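Local coordinates for stage III sporulation protein AB (Bacillus subtilis, PDB 6BS9) that is needed for spore formation and probably takes part in a secretion system built during sporulation, here represented by an all-helical part of the protein, at residues R6-R11 / Q41-V46; A15-L20 / E87-F92; T29-A34 / S51-Q56. All blocks are in the same frame, centred on the assembly; numbering follows the deposited sequence.

Contact 1: R6-R11 / Q41-V46; sequences RPRQIR and QLAQPV. With SO4 (sulfate ion), chain G.
Gln9 meets Pro45 and Val46 at two points along its side chain. Its amide nitrogen NE2 lies 3.6 Å from Pro45 CG, the side chain and the proline ring crossing at about a right angle. Lower down, Gln9 CG rests 3.9 Å from Val46 CG2, the two side chains running past each other in opposite directions. CG stands beside the backbone N (chi1 -73°) and the chain beyond it is extended, which carries the amide past the valine to the proline ring. No hydrogen bond links the two segments; the polar end of Gln9 is fixed instead through OE1, which accepts from the backbone N of Ser80. At the exposed margin Arg8 NH2 comes within 4.4 Å of Ala43 CB, near the guanidinium plane. Pro45 follows a cis peptide bond, which turns the chain just ahead of helix 46-58. On another side of helix 2-26, Arg6 is extended from CG to NE, and its NH2 donates to sulfate O2 at 2.7 Å; the approach of NH1 to the same oxygen is too short to be trusted, and the ion probably came from the crystallisation liquor. Arg6 NE also forms a salt bridge with Glu85. The contact thus ties helix 2-26 to the connection between helices 31-41 and 46-58, with Leu79 and Leu81 against Gln9 and helix 101-128 packed along Arg6, Pro7 and Ile10.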
ATOM      1  N   ARG A   6     -11.088   8.633   4.129  1.00 45.36           N
ATOM      2  CA  ARG A   6      -9.663   8.760   3.845  1.00 43.67           C
ATOM      3  C   ARG A   6      -8.704   8.311   4.986  1.00 38.78           C
ATOM      4  O   ARG A   6      -7.845   7.517   4.746  1.00 37.09           O
ATOM      5  CB  ARG A   6      -9.364  10.192   3.417  1.00 42.33           C
ATOM      6  CG  ARG A   6      -7.957  10.456   3.010  1.00 43.41           C
ATOM      7  CD  ARG A   6      -7.802  11.917   2.712  1.00 43.68           C
ATOM      8  NE  ARG A   6      -6.393  12.220   2.557  1.00 46.48           N
ATOM      9  CZ  ARG A   6      -5.777  13.345   2.960  1.00 44.81           C
ATOM     10  NH1 ARG A   6      -6.433  14.314   3.574  1.00 44.59           N
ATOM     11  NH2 ARG A   6      -4.485  13.468   2.743  1.00 42.56           N
ATOM     12  N   PRO A   7      -8.884   8.804   6.218  1.00 38.47           N
ATOM     13  CA  PRO A   7      -8.048   8.329   7.317  1.00 37.53           C
ATOM     14  C   PRO A   7      -8.127   6.857   7.567  1.00 37.93           C
ATOM     15  O   PRO A   7      -7.095   6.242   7.845  1.00 36.63           O
ATOM     16  CB  PRO A   7      -8.619   9.072   8.557  1.00 39.39           C
ATOM     17  CG  PRO A   7      -9.439  10.167   7.991  1.00 38.95           C
ATOM     18  CD  PRO A   7      -9.958   9.685   6.704  1.00 38.47           C
ATOM     19  N   ARG A   8      -9.351   6.307   7.495  1.00 38.25           N
ATOM     20  CA  ARG A   8      -9.580   4.895   7.670  1.00 41.18           C
ATOM     21  C   ARG A   8      -8.821   4.076   6.594  1.00 37.46           C
ATOM     22  O   ARG A   8      -8.240   3.024   6.907  1.00 33.50           O
ATOM     23  CB  ARG A   8     -11.080   4.607   7.692  1.00 48.07           C
ATOM     24  CG  ARG A   8     -11.498   3.146   7.937  1.00 60.69           C
ATOM     25  CD  ARG A   8     -13.056   2.891   7.900  1.00 70.66           C
ATOM     26  NE  ARG A   8     -13.471   1.800   8.799  1.00 81.49           N
ATOM     27  CZ  ARG A   8     -13.698   0.512   8.469  1.00 86.54           C
ATOM     28  NH1 ARG A   8     -14.062  -0.341   9.436  1.00 84.24           N
ATOM     29  NH2 ARG A   8     -13.574   0.049   7.211  1.00 86.15           N
ATOM     30  N   GLN A   9      -8.799   4.551   5.364  1.00 33.33           N
ATOM     31  CA  GLN A   9      -8.159   3.797   4.313  1.00 34.71           C
ATOM     32  C   GLN A   9      -6.630   3.905   4.421  1.00 34.95           C
ATOM     33  O   GLN A   9      -5.912   2.921   4.191  1.00 32.87           O
ATOM     34  CB  GLN A   9      -8.670   4.227   2.940  1.00 36.89           C
ATOM     35  CG  GLN A   9     -10.098   3.751   2.643  1.00 37.05           C
ATOM     36  CD  GLN A   9     -10.612   4.115   1.232  1.00 37.05           C
ATOM     37  OE1 GLN A   9      -9.887   4.626   0.360  1.00 34.41           O
ATOM     38  NE2 GLN A   9     -11.900   3.879   1.042  1.00 38.80           N
ATOM     39  N   ILE A  10      -6.139   5.061   4.880  1.00 31.84           N
ATOM     40  CA  ILE A  10      -4.706   5.191   5.142  1.00 30.95           C
ATOM     41  C   ILE A  10      -4.282   4.263   6.244  1.00 30.15           C
ATOM     42  O   ILE A  10      -3.293   3.585   6.152  1.00 29.95           O
ATOM     43  CB  ILE A  10      -4.357   6.649   5.474  1.00 31.45           C
ATOM     44  CG1 ILE A  10      -4.600   7.485   4.217  1.00 33.05           C
ATOM     45  CG2 ILE A  10      -2.898   6.770   5.864  1.00 30.50           C
ATOM     46  CD1 ILE A  10      -4.619   8.962   4.497  1.00 35.58           C
ATOM     47  N   ARG A  11      -5.104   4.147   7.259  1.00 32.20           N
ATOM     48  CA  ARG A  11      -4.793   3.291   8.392  1.00 34.50           C
ATOM     49  C   ARG A  11      -4.672   1.855   7.968  1.00 33.81           C
ATOM     50  O   ARG A  11      -3.742   1.145   8.373  1.00 35.74           O
ATOM     51  CB  ARG A  11      -5.878   3.467   9.464  1.00 35.72           C
ATOM     52  CG  ARG A  11      -5.546   2.926  10.813  1.00 37.56           C
ATOM     53  CD  ARG A  11      -6.649   3.295  11.794  1.00 41.57           C
ATOM     54  NE  ARG A  11      -7.948   2.743  11.415  1.00 43.85           N
ATOM     55  CZ  ARG A  11      -9.014   3.533  11.353  1.00 44.93           C
ATOM     56  NH1 ARG A  11     -10.157   2.988  11.020  1.00 42.32           N
ATOM     57  NH2 ARG A  11      -8.927   4.881  11.637  1.00 42.39           N
ATOM     58  N   GLN A  41      -8.413 -10.398   4.486  1.00 42.43           N
ATOM     59  CA  GLN A  41      -8.761  -9.801   5.758  1.00 40.49           C
ATOM     60  C   GLN A  41      -9.316  -8.357   5.666  1.00 40.02           C
ATOM     61  O   GLN A  41     -10.393  -7.998   6.239  1.00 39.04           O
ATOM     62  CB  GLN A  41      -7.576  -9.984   6.686  1.00 40.64           C
ATOM     63  CG  GLN A  41      -7.443 -11.438   7.110  1.00 43.27           C
ATOM     64  CD  GLN A  41      -6.160 -11.662   7.910  1.00 44.82           C
ATOM     65  OE1 GLN A  41      -6.143 -11.612   9.170  1.00 44.65           O
ATOM     66  NE2 GLN A  41      -5.068 -11.869   7.186  1.00 45.52           N
ATOM     67  N   LEU A  42      -8.668  -7.557   4.864  1.00 39.04           N
ATOM     68  CA  LEU A  42      -9.113  -6.177   4.680  1.00 37.31           C
ATOM     69  C   LEU A  42     -10.454  -6.013   3.961  1.00 35.22           C
ATOM     70  O   LEU A  42     -10.842  -6.779   3.082  1.00 32.75           O
ATOM     71  CB  LEU A  42      -8.160  -5.452   3.808  1.00 39.96           C
ATOM     72  CG  LEU A  42      -6.765  -5.266   4.290  1.00 41.11           C
ATOM     73  CD1 LEU A  42      -5.899  -4.877   3.101  1.00 45.16           C
ATOM     74  CD2 LEU A  42      -6.784  -4.160   5.318  1.00 42.55           C
ATOM     75  N   ALA A  43     -11.163  -4.996   4.394  1.00 34.60           N
ATOM     76  CA  ALA A  43     -12.395  -4.592   3.812  1.00 34.96           C
ATOM     77  C   ALA A  43     -12.123  -3.918   2.483  1.00 33.56           C
ATOM     78  O   ALA A  43     -11.060  -3.411   2.249  1.00 30.13           O
ATOM     79  CB  ALA A  43     -13.123  -3.597   4.755  1.00 34.84           C
ATOM     80  N   GLN A  44     -13.155  -3.901   1.657  1.00 34.65           N
ATOM     81  CA  GLN A  44     -13.134  -3.178   0.395  1.00 36.13           C
ATOM     82  C   GLN A  44     -13.307  -1.713   0.676  1.00 33.30           C
ATOM     83  O   GLN A  44     -13.916  -1.388   1.653  1.00 31.20           O
ATOM     84  CB  GLN A  44     -14.275  -3.615  -0.486  1.00 40.00           C
ATOM     85  CG  GLN A  44     -14.220  -5.092  -0.819  1.00 41.91           C
ATOM     86  CD  GLN A  44     -13.332  -5.355  -1.953  1.00 48.00           C
ATOM     87  OE1 GLN A  44     -12.330  -4.622  -2.258  1.00 46.18           O
ATOM     88  NE2 GLN A  44     -13.742  -6.374  -2.700  1.00 52.59           N
ATOM     89  N   PRO A  45     -12.762  -0.846  -0.150  1.00 32.84           N
ATOM     90  CA  PRO A  45     -12.094  -1.177  -1.447  1.00 34.29           C
ATOM     91  C   PRO A  45     -10.566  -1.421  -1.372  1.00 35.67           C
ATOM     92  O   PRO A  45     -10.000  -1.927  -2.350  1.00 37.05           O
ATOM     93  CB  PRO A  45     -12.386   0.066  -2.320  1.00 34.94           C
ATOM     94  CG  PRO A  45     -12.497   1.166  -1.299  1.00 36.77           C
ATOM     95  CD  PRO A  45     -13.167   0.558  -0.071  1.00 34.80           C
ATOM     96  N   VAL A  46      -9.922  -1.160  -0.225  1.00 32.68           N
ATOM     97  CA  VAL A  46      -8.467  -1.344  -0.130  1.00 31.76           C
ATOM     98  C   VAL A  46      -8.040  -2.779  -0.360  1.00 32.57           C
ATOM     99  O   VAL A  46      -7.039  -3.034  -1.009  1.00 33.39           O
ATOM    100  CB  VAL A  46      -7.944  -0.847   1.221  1.00 31.28           C
ATOM    101  CG1 VAL A  46      -6.502  -1.185   1.440  1.00 31.53           C
ATOM    102  CG2 VAL A  46      -8.089   0.684   1.302  1.00 30.03           C
TER
HETATM  103  S   SO4 G 203      -4.431  17.445   3.196  1.00 82.88           S
HETATM  104  O1  SO4 G 203      -3.129  17.833   3.777  1.00 83.83           O
HETATM  105  O2  SO4 G 203      -4.672  16.041   3.575  1.00 90.58           O
HETATM  106  O3  SO4 G 203      -5.548  18.268   3.742  1.00 69.55           O
HETATM  107  O4  SO4 G 203      -4.307  17.547   1.715  1.00 73.43           O

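Contact 2: A15-L20 / E87-F92; sequences AALQSL and EVLKQF
Segments 15-20 and 87-92, from helices 2-26 and 83-95, run nearly parallel, their short axes 11° apart in direction and 13.2 Å apart at closest approach. That spacing is wide for neighbouring helices; the nearest CA atoms, those of Leu17 and Phe92, are 9.1 Å apart, and long side chains bridge the interval. Leu17 and Phe92 carry most of the contact; the two methyl groups of Leu17 serve different partners. CD2 sits over one face of the Phe92 ring, 4.1 Å from the ring centroid and 23° off the normal, a CH-pi contact displaced toward the CE2 and CZ rim. CD1 meets Leu89 CD2 at 4.0 Å, methyl to methyl. With CG anti to the backbone N (chi1 174°), the Phe92 ring lies where Leu17 CD2 can cover its face, and the two side chains slide past each other in opposite directions. One turn further along, Leu20 CD1 comes to 4.5 Å from Phe92 CZ, a looser touch. Other helices fill in around these side chains: Phe50 lies against Leu17 and Leu20, Leu112 and Leu115 of helix 101-128 against Leu17, and Trp68 is edge-to-face with Phe92. With all four touching residues buried and no hydrogen bond between the segments, the contact is wholly apolar, so cohesion here rests on dispersion and the exclusion of water, as in the centre of a helical bundle.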
ATOM      1  N   ALA A  15      -1.352  -0.743   7.868  1.00 31.03           N
ATOM      2  CA  ALA A  15      -1.381  -2.086   8.393  1.00 32.31           C
ATOM      3  C   ALA A  15      -0.851  -3.090   7.365  1.00 32.83           C
ATOM      4  O   ALA A  15      -0.026  -3.933   7.659  1.00 32.68           O
ATOM      5  CB  ALA A  15      -2.811  -2.463   8.829  1.00 34.43           C
ATOM      6  N   ALA A  16      -1.420  -3.035   6.174  1.00 31.13           N
ATOM      7  CA  ALA A  16      -1.115  -3.965   5.147  1.00 30.06           C
ATOM      8  C   ALA A  16       0.345  -3.827   4.712  1.00 31.62           C
ATOM      9  O   ALA A  16       1.041  -4.848   4.580  1.00 29.85           O
ATOM     10  CB  ALA A  16      -2.027  -3.685   3.959  1.00 32.25           C
ATOM     11  N   LEU A  17       0.807  -2.586   4.468  1.00 30.15           N
ATOM     12  CA  LEU A  17       2.219  -2.396   4.107  1.00 31.11           C
ATOM     13  C   LEU A  17       3.233  -2.760   5.196  1.00 29.21           C
ATOM     14  O   LEU A  17       4.322  -3.274   4.917  1.00 27.41           O
ATOM     15  CB  LEU A  17       2.460  -0.968   3.626  1.00 33.73           C
ATOM     16  CG  LEU A  17       1.584  -0.577   2.398  1.00 36.28           C
ATOM     17  CD1 LEU A  17       1.991   0.791   1.867  1.00 36.54           C
ATOM     18  CD2 LEU A  17       1.614  -1.596   1.292  1.00 36.59           C
ATOM     19  N   GLN A  18       2.865  -2.586   6.439  1.00 29.90           N
ATOM     20  CA  GLN A  18       3.730  -3.094   7.499  1.00 33.06           C
ATOM     21  C   GLN A  18       3.883  -4.616   7.395  1.00 33.50           C
ATOM     22  O   GLN A  18       4.980  -5.160   7.532  1.00 36.08           O
ATOM     23  CB  GLN A  18       3.175  -2.708   8.814  1.00 35.43           C
ATOM     24  CG  GLN A  18       3.960  -3.177   9.991  1.00 38.83           C
ATOM     25  CD  GLN A  18       3.264  -2.731  11.246  1.00 39.03           C
ATOM     26  OE1 GLN A  18       3.577  -1.697  11.799  1.00 39.16           O
ATOM     27  NE2 GLN A  18       2.271  -3.505  11.674  1.00 41.91           N
ATOM     28  N   SER A  19       2.804  -5.307   7.074  1.00 32.58           N
ATOM     29  CA  SER A  19       2.883  -6.785   6.913  1.00 32.05           C
ATOM     30  C   SER A  19       3.644  -7.209   5.714  1.00 30.54           C
ATOM     31  O   SER A  19       4.454  -8.110   5.768  1.00 30.47           O
ATOM     32  CB  SER A  19       1.505  -7.345   6.904  1.00 31.52           C
ATOM     33  OG  SER A  19       0.924  -7.099   8.177  1.00 32.59           O
ATOM     34  N   LEU A  20       3.509  -6.459   4.643  1.00 31.88           N
ATOM     35  CA  LEU A  20       4.305  -6.794   3.478  1.00 34.41           C
ATOM     36  C   LEU A  20       5.776  -6.492   3.678  1.00 36.36           C
ATOM     37  O   LEU A  20       6.611  -7.273   3.213  1.00 39.28           O
ATOM     38  CB  LEU A  20       3.866  -6.050   2.237  1.00 37.29           C
ATOM     39  CG  LEU A  20       2.544  -6.392   1.602  1.00 37.40           C
ATOM     40  CD1 LEU A  20       2.367  -5.639   0.311  1.00 38.52           C
ATOM     41  CD2 LEU A  20       2.308  -7.883   1.383  1.00 38.55           C
ATOM     42  N   GLU A  87       1.080   9.300  -4.721  1.00 39.42           N
ATOM     43  CA  GLU A  87       2.509   9.447  -4.918  1.00 40.33           C
ATOM     44  C   GLU A  87       3.284   8.605  -3.899  1.00 38.12           C
ATOM     45  O   GLU A  87       4.251   7.968  -4.238  1.00 38.73           O
ATOM     46  CB  GLU A  87       2.933  10.941  -4.859  1.00 43.08           C
ATOM     47  CG  GLU A  87       2.500  11.777  -6.091  1.00 46.68           C
ATOM     48  CD  GLU A  87       3.048  11.264  -7.426  1.00 48.60           C
ATOM     49  OE1 GLU A  87       4.252  10.800  -7.468  1.00 46.88           O
ATOM     50  OE2 GLU A  87       2.267  11.298  -8.434  1.00 54.39           O
ATOM     51  N   VAL A  88       2.825   8.593  -2.663  1.00 36.22           N
ATOM     52  CA  VAL A  88       3.431   7.750  -1.694  1.00 36.42           C
ATOM     53  C   VAL A  88       3.328   6.293  -2.087  1.00 35.28           C
ATOM     54  O   VAL A  88       4.323   5.561  -2.024  1.00 33.88           O
ATOM     55  CB  VAL A  88       2.854   7.989  -0.278  1.00 36.79           C
ATOM     56  CG1 VAL A  88       3.375   6.945   0.701  1.00 36.50           C
ATOM     57  CG2 VAL A  88       3.223   9.393   0.208  1.00 36.67           C
ATOM     58  N   LEU A  89       2.140   5.852  -2.507  1.00 36.82           N
ATOM     59  CA  LEU A  89       1.970   4.469  -2.932  1.00 36.81           C
ATOM     60  C   LEU A  89       2.791   4.103  -4.175  1.00 39.87           C
ATOM     61  O   LEU A  89       3.322   2.998  -4.271  1.00 45.21           O
ATOM     62  CB  LEU A  89       0.495   4.159  -3.083  1.00 37.47           C
ATOM     63  CG  LEU A  89      -0.260   4.192  -1.742  1.00 37.39           C
ATOM     64  CD1 LEU A  89      -1.733   4.185  -1.932  1.00 36.24           C
ATOM     65  CD2 LEU A  89       0.138   3.025  -0.815  1.00 37.60           C
ATOM     66  N   LYS A  90       2.941   5.040  -5.088  1.00 42.16           N
ATOM     67  CA  LYS A  90       3.816   4.875  -6.245  1.00 47.51           C
ATOM     68  C   LYS A  90       5.252   4.742  -5.811  1.00 42.89           C
ATOM     69  O   LYS A  90       5.946   3.863  -6.301  1.00 40.48           O
ATOM     70  CB  LYS A  90       3.654   6.062  -7.215  1.00 53.21           C
ATOM     71  CG  LYS A  90       4.362   5.886  -8.558  1.00 64.19           C
ATOM     72  CD  LYS A  90       4.147   7.084  -9.497  1.00 70.93           C
ATOM     73  CE  LYS A  90       4.690   6.814 -10.914  1.00 75.70           C
ATOM     74  NZ  LYS A  90       4.020   7.630 -11.988  1.00 75.96           N
ATOM     75  N   GLN A  91       5.713   5.608  -4.908  1.00 43.12           N
ATOM     76  CA  GLN A  91       7.094   5.486  -4.346  1.00 44.33           C
ATOM     77  C   GLN A  91       7.309   4.146  -3.637  1.00 38.66           C
ATOM     78  O   GLN A  91       8.381   3.564  -3.737  1.00 38.32           O
ATOM     79  CB  GLN A  91       7.694   6.719  -3.561  1.00 49.02           C
ATOM     80  CG  GLN A  91       6.857   7.656  -2.700  1.00 53.82           C
ATOM     81  CD  GLN A  91       7.692   8.381  -1.584  0.50 50.22           C
ATOM     82  OE1 GLN A  91       7.274   8.443  -0.440  0.50 45.90           O
ATOM     83  NE2 GLN A  91       8.865   8.895  -1.936  0.50 50.49           N
ATOM     84  N   PHE A  92       6.277   3.618  -2.994  1.00 36.50           N
ATOM     85  CA  PHE A  92       6.378   2.273  -2.448  1.00 36.30           C
ATOM     86  C   PHE A  92       6.644   1.222  -3.556  1.00 38.42           C
ATOM     87  O   PHE A  92       7.484   0.351  -3.393  1.00 38.62           O
ATOM     88  CB  PHE A  92       5.156   1.894  -1.583  1.00 32.92           C
ATOM     89  CG  PHE A  92       5.154   0.464  -1.120  1.00 29.52           C
ATOM     90  CD1 PHE A  92       5.923   0.073  -0.091  1.00 29.26           C
ATOM     91  CD2 PHE A  92       4.384  -0.491  -1.743  1.00 28.18           C
ATOM     92  CE1 PHE A  92       5.914  -1.260   0.367  1.00 29.16           C
ATOM     93  CE2 PHE A  92       4.410  -1.802  -1.346  1.00 28.46           C
ATOM     94  CZ  PHE A  92       5.174  -2.199  -0.280  1.00 27.81           C
TER

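Contact 3: T29-A34 / S51-Q56; sequences TPLHTA and SAFSDQ
Near its start helix 31-41 passes close to helix 46-58, the CA atoms of His32 and Ser54 being only 4.4 Å apart. At this spacing a side chain of one helix can reach the backbone of the other: Ser54 OG donates to His32 O at 2.9 Å. The hydroxyl comes from above the carbonyl plane, 42° out of it, with a C=O...OG angle of 124°. Its direction follows from chi1 of 178°, which places OG opposite the backbone N, and Ser54 CB packs 3.5 Å from the same His32 O. His32 CB in turn lies 3.9 Å from Ser54 O. Two consecutive helices of the all-helical SpoIIIAB fold are thereby pinned together close to the N-terminal end of the first, where Pro30 takes the N-cap position and its O accepts from Ala34 N. An alanine in place of Ser54 removes the hydroxyl, and is likely to leave His32 O without its bond from helix 46-58 and the two backbones less firmly fixed against each other. Beside this bond, Leu31 CD2 approaches Phe53 CZ obliquely at 4.3 Å, an apolar touch. The Phe53 ring also stands edge-to-face to Trp68, while Leu31 packs against Ile24 of helix 2-26 and Leu57. Ser54 OG has a second, weak hydrogen bond, with Gln36 NE2 one turn further along helix 31-41.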
ATOM      1  N   THR A  29       7.324 -16.324   3.062  1.00 48.79           N
ATOM      2  CA  THR A  29       6.103 -16.373   2.335  1.00 48.37           C
ATOM      3  C   THR A  29       6.316 -15.686   0.939  1.00 44.73           C
ATOM      4  O   THR A  29       6.803 -14.577   0.863  1.00 44.29           O
ATOM      5  CB  THR A  29       5.017 -15.748   3.202  1.00 47.17           C
ATOM      6  OG1 THR A  29       5.062 -16.396   4.481  1.00 51.61           O
ATOM      7  CG2 THR A  29       3.674 -15.958   2.627  1.00 46.21           C
ATOM      8  N   PRO A  30       5.980 -16.384  -0.155  1.00 43.69           N
ATOM      9  CA  PRO A  30       5.985 -15.669  -1.450  1.00 39.42           C
ATOM     10  C   PRO A  30       5.069 -14.454  -1.432  1.00 38.53           C
ATOM     11  O   PRO A  30       4.041 -14.428  -0.758  1.00 37.01           O
ATOM     12  CB  PRO A  30       5.481 -16.694  -2.419  1.00 41.07           C
ATOM     13  CG  PRO A  30       5.773 -18.022  -1.767  1.00 41.95           C
ATOM     14  CD  PRO A  30       5.549 -17.796  -0.299  1.00 41.38           C
ATOM     15  N   LEU A  31       5.543 -13.386  -2.041  1.00 37.13           N
ATOM     16  CA  LEU A  31       4.911 -12.085  -1.957  1.00 39.12           C
ATOM     17  C   LEU A  31       3.416 -12.222  -2.418  1.00 37.01           C
ATOM     18  O   LEU A  31       2.496 -11.576  -1.858  1.00 37.21           O
ATOM     19  CB  LEU A  31       5.755 -11.062  -2.770  1.00 39.23           C
ATOM     20  CG  LEU A  31       5.591  -9.571  -2.566  1.00 42.67           C
ATOM     21  CD1 LEU A  31       5.694  -9.228  -1.091  1.00 46.69           C
ATOM     22  CD2 LEU A  31       6.684  -8.822  -3.316  1.00 45.20           C
ATOM     23  N   HIS A  32       3.204 -13.011  -3.454  1.00 33.43           N
ATOM     24  CA  HIS A  32       1.843 -13.183  -3.941  1.00 36.28           C
ATOM     25  C   HIS A  32       0.913 -13.808  -2.900  1.00 37.06           C
ATOM     26  O   HIS A  32      -0.209 -13.345  -2.711  1.00 36.88           O
ATOM     27  CB  HIS A  32       1.822 -13.956  -5.269  1.00 38.16           C
ATOM     28  CG  HIS A  32       2.153 -15.411  -5.162  1.00 39.01           C
ATOM     29  ND1 HIS A  32       1.202 -16.385  -4.943  1.00 41.18           N
ATOM     30  CD2 HIS A  32       3.336 -16.056  -5.296  1.00 41.10           C
ATOM     31  CE1 HIS A  32       1.787 -17.572  -4.940  1.00 41.68           C
ATOM     32  NE2 HIS A  32       3.086 -17.398  -5.132  1.00 42.86           N
ATOM     33  N   THR A  33       1.400 -14.794  -2.159  1.00 36.38           N
ATOM     34  CA  THR A  33       0.632 -15.369  -1.088  1.00 35.57           C
ATOM     35  C   THR A  33       0.437 -14.366   0.072  1.00 34.90           C
ATOM     36  O   THR A  33      -0.643 -14.214   0.588  1.00 37.01           O
ATOM     37  CB  THR A  33       1.325 -16.632  -0.615  1.00 40.13           C
ATOM     38  OG1 THR A  33       1.504 -17.513  -1.753  1.00 40.86           O
ATOM     39  CG2 THR A  33       0.538 -17.353   0.470  1.00 39.13           C
ATOM     40  N   ALA A  34       1.473 -13.649   0.475  1.00 34.35           N
ATOM     41  CA  ALA A  34       1.350 -12.669   1.549  1.00 32.16           C
ATOM     42  C   ALA A  34       0.275 -11.619   1.189  1.00 32.72           C
ATOM     43  O   ALA A  34      -0.595 -11.272   1.986  1.00 33.96           O
ATOM     44  CB  ALA A  34       2.672 -11.994   1.772  1.00 32.27           C
ATOM     45  N   SER A  51      -5.446  -7.936  -3.570  1.00 33.53           N
ATOM     46  CA  SER A  51      -5.785  -9.093  -4.432  1.00 36.49           C
ATOM     47  C   SER A  51      -5.347  -8.877  -5.882  1.00 36.11           C
ATOM     48  O   SER A  51      -4.815  -9.797  -6.489  1.00 37.33           O
ATOM     49  CB  SER A  51      -7.313  -9.496  -4.358  1.00 36.08           C
ATOM     50  OG  SER A  51      -8.133  -8.432  -4.635  1.00 38.31           O
ATOM     51  N   ALA A  52      -5.530  -7.671  -6.403  1.00 34.69           N
ATOM     52  CA  ALA A  52      -4.963  -7.347  -7.725  1.00 35.53           C
ATOM     53  C   ALA A  52      -3.448  -7.501  -7.805  1.00 36.03           C
ATOM     54  O   ALA A  52      -2.955  -8.019  -8.793  1.00 38.19           O
ATOM     55  CB  ALA A  52      -5.333  -5.954  -8.110  1.00 33.88           C
ATOM     56  N   PHE A  53      -2.733  -7.073  -6.762  1.00 35.18           N
ATOM     57  CA  PHE A  53      -1.289  -7.193  -6.707  1.00 34.20           C
ATOM     58  C   PHE A  53      -0.888  -8.668  -6.717  1.00 35.21           C
ATOM     59  O   PHE A  53      -0.015  -9.067  -7.491  1.00 36.15           O
ATOM     60  CB  PHE A  53      -0.779  -6.519  -5.430  1.00 34.64           C
ATOM     61  CG  PHE A  53       0.724  -6.515  -5.262  1.00 33.49           C
ATOM     62  CD1 PHE A  53       1.570  -6.228  -6.302  1.00 34.58           C
ATOM     63  CD2 PHE A  53       1.292  -6.738  -4.034  1.00 35.74           C
ATOM     64  CE1 PHE A  53       2.967  -6.152  -6.127  1.00 35.77           C
ATOM     65  CE2 PHE A  53       2.703  -6.651  -3.829  1.00 35.77           C
ATOM     66  CZ  PHE A  53       3.546  -6.371  -4.889  1.00 35.55           C
ATOM     67  N   SER A  54      -1.587  -9.463  -5.919  1.00 36.66           N
ATOM     68  CA  SER A  54      -1.371 -10.918  -5.865  1.00 38.13           C
ATOM     69  C   SER A  54      -1.580 -11.592  -7.201  1.00 37.40           C
ATOM     70  O   SER A  54      -0.745 -12.313  -7.684  1.00 35.69           O
ATOM     71  CB  SER A  54      -2.323 -11.538  -4.834  1.00 39.94           C
ATOM     72  OG  SER A  54      -2.181 -12.929  -4.798  1.00 40.31           O
ATOM     73  N   ASP A  55      -2.693 -11.295  -7.859  1.00 38.28           N
ATOM     74  CA  ASP A  55      -2.896 -11.798  -9.212  1.00 39.43           C
ATOM     75  C   ASP A  55      -1.740 -11.419 -10.158  1.00 40.51           C
ATOM     76  O   ASP A  55      -1.321 -12.203 -10.957  1.00 40.84           O
ATOM     77  CB  ASP A  55      -4.208 -11.229  -9.798  1.00 40.75           C
ATOM     78  CG  ASP A  55      -5.425 -11.749  -9.104  1.00 42.04           C
ATOM     79  OD1 ASP A  55      -5.329 -12.795  -8.393  1.00 46.23           O
ATOM     80  OD2 ASP A  55      -6.501 -11.103  -9.250  1.00 45.90           O
ATOM     81  N   GLN A  56      -1.307 -10.171 -10.127  1.00 44.93           N
ATOM     82  CA  GLN A  56      -0.364  -9.669 -11.138  1.00 47.85           C
ATOM     83  C   GLN A  56       0.935 -10.357 -10.932  1.00 46.42           C
ATOM     84  O   GLN A  56       1.562 -10.734 -11.875  1.00 48.77           O
ATOM     85  CB  GLN A  56      -0.166  -8.135 -11.050  1.00 51.44           C
ATOM     86  CG  GLN A  56      -1.082  -7.242 -11.879  1.00 58.13           C
ATOM     87  CD  GLN A  56      -1.325  -7.792 -13.256  1.00 61.88           C
ATOM     88  OE1 GLN A  56      -2.375  -8.371 -13.516  1.00 66.23           O
ATOM     89  NE2 GLN A  56      -0.357  -7.635 -14.135  1.00 66.25           N
TER

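Overall arrangement
The centre of contact 2 lies about 3 Å from that of the chain and the contact is fully buried, whereas contacts 1 and 3, centred 10 and 12 Å out, are partly buried. Chemistry changes with depth: contact 2 is hydrocarbon alone, contact 3 adds a hydrogen bond from serine to backbone, and contact 1 is mixed, its glutamine anchored outside the two segments. Contacts 1 and 2 share helix 2-26 and meet where Leu42 CD1 touches Ala16 CB at 4.1 Å. Leu20 joins contact 2 to contact 3 through Ala34 and Phe53. Contacts 1 and 3 do not touch, their nearest atoms about 6 Å apart; contact 3 uses the start of helix 31-41, contact 1 the loop that follows it.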